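Local coordinates for intimin (Escherichia coli, PDB 6TPL), which serves as a bacterial adhesin whose extended passenger, of which this fragment holds two Ig-like domains probably close to the outer membrane, probably carries the receptor-binding end outward, at residues 12-17 with 108-113; 126-131 with 178-183. One frame throughout, in Å; residues are numbered along the deposited sequence.

Contact 1. Residues 12-17 with 108-113; sequences DKTSAK and EIKADK
T14 meets E108 across the juncture of two domains, its hydroxyl OG1 lying 3.1 Å from the carboxylate oxygen E108 OE2. The hydroxyl is placed to donate, and the angle of about 117° at OG1, from CB to OE2, suits this; a second acceptor lies within reach of the same proton, so this hydrogen bond is not settled. With chi1 at 55°, OG1 of T14 is tucked between its own backbone N and carbonyl carbon and leans toward the glutamate, while CG2 stands anti to the carbonyl carbon. In E108, a chi1 of 42° likewise puts CG between the backbone N and carbonyl carbon, and the chain beyond runs extended, carrying the carboxylate obliquely past the threonine. The stems approach as well, T14 CB and E108 CB being 4.0 Å apart.

K110, two residues further along the strand, stretches its fully extended chain back toward the same spot. Its CE comes within 4.2 Å of T14 CG2, a light apolar touch, and its NZ makes a long salt bridge to E108 OE1 at 3.8 Å. The two carboxylate oxygens thus face different partners, a hydroxyl at OE2 and, more distantly, an ammonium at OE1. A bound magnesium ion lies about 4 Å from the E108 side chain and would probably add to the positive field around it. Backbone hydrogen bonds tie T14 to I97 and E108 to K129, each within its own domain. This small polar patch belongs to the interface between tandem bacterial Ig-like domains joined end to end, here D0 and D1 of intimin.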
# COMPACT_ATOMS: atom_id res chain seq x y z
N ASP A 12 -3.11 -8.28 -6.48
CA ASP A 12 -3.66 -9.54 -6.00
C ASP A 12 -3.04 -9.98 -4.68
O ASP A 12 -3.54 -10.93 -4.06
CB ASP A 12 -3.47 -10.63 -7.05
CG ASP A 12 -2.01 -10.95 -7.33
OD1 ASP A 12 -1.12 -10.14 -6.99
OD2 ASP A 12 -1.75 -12.03 -7.90
N LYS A 13 -1.97 -9.32 -4.24
CA LYS A 13 -1.28 -9.65 -3.00
C LYS A 13 -0.78 -8.36 -2.37
O LYS A 13 -0.50 -7.39 -3.08
CB LYS A 13 -0.08 -10.58 -3.24
CG LYS A 13 -0.34 -11.83 -4.07
CD LYS A 13 1.00 -12.31 -4.64
CE LYS A 13 0.96 -13.73 -5.17
NZ LYS A 13 2.29 -14.16 -5.71
N THR A 14 -0.65 -8.36 -1.04
CA THR A 14 -0.00 -7.23 -0.38
C THR A 14 1.51 -7.40 -0.27
O THR A 14 2.21 -6.41 -0.06
CB THR A 14 -0.58 -7.02 1.02
OG1 THR A 14 -0.47 -8.23 1.78
CG2 THR A 14 -2.03 -6.60 0.94
N SER A 15 2.02 -8.61 -0.43
CA SER A 15 3.45 -8.84 -0.29
C SER A 15 3.87 -10.08 -1.07
O SER A 15 3.04 -10.90 -1.47
CB SER A 15 3.84 -9.01 1.19
OG SER A 15 3.42 -10.27 1.68
N ALA A 16 5.18 -10.20 -1.28
CA ALA A 16 5.75 -11.33 -1.99
C ALA A 16 7.18 -11.53 -1.52
O ALA A 16 7.76 -10.66 -0.86
CB ALA A 16 5.72 -11.14 -3.51
N LYS A 17 7.74 -12.68 -1.88
CA LYS A 17 9.13 -12.97 -1.54
C LYS A 17 10.06 -12.09 -2.37
O LYS A 17 9.81 -11.82 -3.55
CB LYS A 17 9.45 -14.44 -1.79
CG LYS A 17 8.83 -15.40 -0.78
CD LYS A 17 9.17 -16.85 -1.11
CE LYS A 17 8.11 -17.47 -2.02
NZ LYS A 17 6.80 -17.62 -1.33
N GLU A 108 2.27 -6.11 5.64
CA GLU A 108 1.25 -5.15 5.24
C GLU A 108 1.01 -4.14 6.35
O GLU A 108 1.28 -4.39 7.53
CB GLU A 108 -0.05 -5.86 4.86
CG GLU A 108 -0.46 -7.00 5.80
CD GLU A 108 -1.84 -7.56 5.46
OE1 GLU A 108 -2.81 -7.18 6.16
OE2 GLU A 108 -1.94 -8.34 4.50
N ILE A 109 0.49 -2.98 5.94
CA ILE A 109 0.07 -1.91 6.83
C ILE A 109 -1.14 -1.27 6.16
O ILE A 109 -1.06 -0.85 5.00
CB ILE A 109 1.22 -0.92 7.10
CG1 ILE A 109 0.73 0.19 8.02
CG2 ILE A 109 1.74 -0.37 5.80
CD1 ILE A 109 1.84 0.93 8.73
N LYS A 110 -2.27 -1.23 6.86
CA LYS A 110 -3.52 -0.73 6.31
C LYS A 110 -4.14 0.27 7.28
O LYS A 110 -4.04 0.11 8.49
CB LYS A 110 -4.51 -1.88 6.06
CG LYS A 110 -4.04 -2.91 5.04
CD LYS A 110 -5.06 -4.04 4.92
CE LYS A 110 -4.63 -5.12 3.95
NZ LYS A 110 -5.66 -6.19 3.83
N ALA A 111 -4.75 1.31 6.72
CA ALA A 111 -5.54 2.28 7.47
C ALA A 111 -7.01 2.07 7.13
O ALA A 111 -7.35 1.85 5.96
CB ALA A 111 -5.10 3.71 7.14
N ASP A 112 -7.88 2.09 8.14
CA ASP A 112 -9.29 1.82 7.88
C ASP A 112 -9.95 2.97 7.13
O ASP A 112 -10.94 2.74 6.43
CB ASP A 112 -10.01 1.48 9.19
CG ASP A 112 -10.11 2.65 10.15
OD1 ASP A 112 -11.11 2.70 10.91
OD2 ASP A 112 -9.22 3.52 10.16
N LYS A 113 -9.41 4.19 7.22
CA LYS A 113 -9.87 5.31 6.42
C LYS A 113 -8.72 6.30 6.27
O LYS A 113 -7.76 6.28 7.04
CB LYS A 113 -11.10 5.99 7.05
CG LYS A 113 -10.87 6.53 8.44
CD LYS A 113 -12.17 7.10 9.01
CE LYS A 113 -12.00 7.63 10.42
NZ LYS A 113 -13.30 8.05 11.00

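Contact 2. Residues 126-131 with 178-183; sequences YTVKVM and VSARVS
Y126 OH donates a 2.7 Å hydrogen bond to a water that also accepts one from V178 N at 3.0 Å. The bridge gives the phenol and the backbone amide, both on buried residues, a shared acceptor. V178 also lies against one face of the Y126 ring. Its CG2 is 3.8 Å from the ring centroid and 27° off the normal, a CH-pi contact displaced toward the rim, with CZ the nearest ring atom at 3.4 Å. With chi1 at 166°, CG1 of V178 is anti to the backbone N and CG2 anti to the carbonyl carbon, which sets CG2 over the ring and CG1 near CD2 and CE2.

Strands 124-132 and 174-181 belong to the two sheets of an Ig-like beta sandwich, and here residues 126-130 and 178-182 run in nearly the same direction, 18° apart, each facing the other across the core. The layer continues with V128, whose CG2 meets A180 CB at 4.0 Å; the small alanine is consistent with the closer backbones here, 7.9 Å between V128 CA and A180 CA. At the far end V130 CG2 and V182 CG1 meet tip to tip at 4.1 Å, and V142 of strand 141-146 borders V130.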
# COMPACT_ATOMS: atom_id res chain seq x y z
N TYR A 126 -4.77 1.67 12.33
CA TYR A 126 -3.73 1.08 11.50
C TYR A 126 -3.50 -0.35 11.95
O TYR A 126 -3.38 -0.61 13.15
CB TYR A 126 -2.42 1.86 11.62
CG TYR A 126 -2.47 3.26 11.08
CD1 TYR A 126 -3.00 4.29 11.84
CD2 TYR A 126 -2.00 3.55 9.82
CE1 TYR A 126 -3.05 5.58 11.36
CE2 TYR A 126 -2.04 4.83 9.32
CZ TYR A 126 -2.57 5.85 10.09
OH TYR A 126 -2.63 7.13 9.61
N THR A 127 -3.42 -1.27 10.99
CA THR A 127 -3.23 -2.68 11.26
C THR A 127 -2.04 -3.18 10.46
O THR A 127 -2.03 -3.09 9.23
CB THR A 127 -4.49 -3.48 10.92
OG1 THR A 127 -5.61 -2.97 11.67
CG2 THR A 127 -4.31 -4.96 11.24
N VAL A 128 -1.04 -3.70 11.17
CA VAL A 128 0.17 -4.26 10.57
C VAL A 128 0.13 -5.77 10.75
O VAL A 128 -0.38 -6.27 11.76
CB VAL A 128 1.44 -3.67 11.20
CG1 VAL A 128 2.64 -4.54 10.89
CG2 VAL A 128 1.65 -2.25 10.72
N LYS A 129 0.66 -6.49 9.77
CA LYS A 129 0.82 -7.93 9.85
C LYS A 129 2.29 -8.28 9.73
O LYS A 129 3.02 -7.67 8.94
CB LYS A 129 0.02 -8.66 8.77
CG LYS A 129 -0.22 -10.13 9.06
CD LYS A 129 -0.93 -10.81 7.91
CE LYS A 129 -1.37 -12.22 8.27
NZ LYS A 129 -2.12 -12.86 7.15
N VAL A 130 2.73 -9.26 10.52
CA VAL A 130 4.11 -9.74 10.51
C VAL A 130 4.09 -11.22 10.17
O VAL A 130 3.31 -11.98 10.75
CB VAL A 130 4.79 -9.50 11.87
CG1 VAL A 130 6.20 -10.04 11.84
CG2 VAL A 130 4.77 -8.03 12.23
N MET A 131 4.97 -11.63 9.26
CA MET A 131 5.01 -13.02 8.83
C MET A 131 6.46 -13.49 8.69
O MET A 131 7.39 -12.69 8.53
CB MET A 131 4.27 -13.22 7.50
CG MET A 131 2.88 -12.60 7.49
SD MET A 131 1.94 -13.03 6.01
CE MET A 131 1.53 -14.74 6.33
N VAL A 178 2.05 7.66 9.18
CA VAL A 178 2.41 6.67 10.19
C VAL A 178 3.42 5.71 9.57
O VAL A 178 3.29 5.30 8.42
CB VAL A 178 1.17 5.92 10.70
CG1 VAL A 178 1.57 4.68 11.46
CG2 VAL A 178 0.32 6.83 11.59
N SER A 179 4.44 5.37 10.34
CA SER A 179 5.46 4.40 9.95
C SER A 179 5.49 3.27 10.96
O SER A 179 5.06 3.42 12.11
CB SER A 179 6.85 5.05 9.84
OG SER A 179 6.88 6.01 8.81
N ALA A 180 6.00 2.12 10.53
CA ALA A 180 6.09 0.94 11.38
C ALA A 180 7.38 0.19 11.09
O ALA A 180 7.94 0.28 9.99
CB ALA A 180 4.89 0.01 11.18
N ARG A 181 7.84 -0.56 12.09
CA ARG A 181 9.07 -1.32 11.95
C ARG A 181 9.07 -2.47 12.94
O ARG A 181 8.42 -2.43 13.98
CB ARG A 181 10.30 -0.44 12.19
CG ARG A 181 10.40 0.06 13.62
CD ARG A 181 11.58 0.99 13.82
NE ARG A 181 11.80 1.33 15.23
CZ ARG A 181 11.38 2.46 15.80
NH1 ARG A 181 10.73 3.36 15.09
NH2 ARG A 181 11.62 2.68 17.09
N VAL A 182 9.84 -3.50 12.60
CA VAL A 182 10.20 -4.57 13.53
C VAL A 182 11.72 -4.63 13.60
O VAL A 182 12.42 -4.10 12.74
CB VAL A 182 9.61 -5.93 13.11
CG1 VAL A 182 8.09 -5.91 13.20
CG2 VAL A 182 10.09 -6.31 11.72
N SER A 183 12.21 -5.29 14.64
CA SER A 183 13.65 -5.39 14.81
C SER A 183 14.26 -6.24 13.70
O SER A 183 13.65 -7.18 13.19
CB SER A 183 13.98 -6.01 16.17
OG SER A 183 13.41 -5.25 17.23
O HOH W 1 -0.65 7.70 7.80

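From the N terminus, the chain leaves residues 12-17, builds the rest of the first Ig-like domain and crosses the linker before contact 1 closes a loop of 90 residues at the start of the second domain. Contact 2 opens only afterwards and closes a shorter loop of 46 residues within that domain, so the two stand in series and neither nest nor cross. Contact 1 joins domain to domain, whereas contact 2 joins the two sheets of one sandwich. They meet in the sheet that holds strands 105-111 and 124-132 as antiparallel neighbours: T127 N lies 2.9 Å from K110 O, a probable hydrogen bond, and I109 packs on V128.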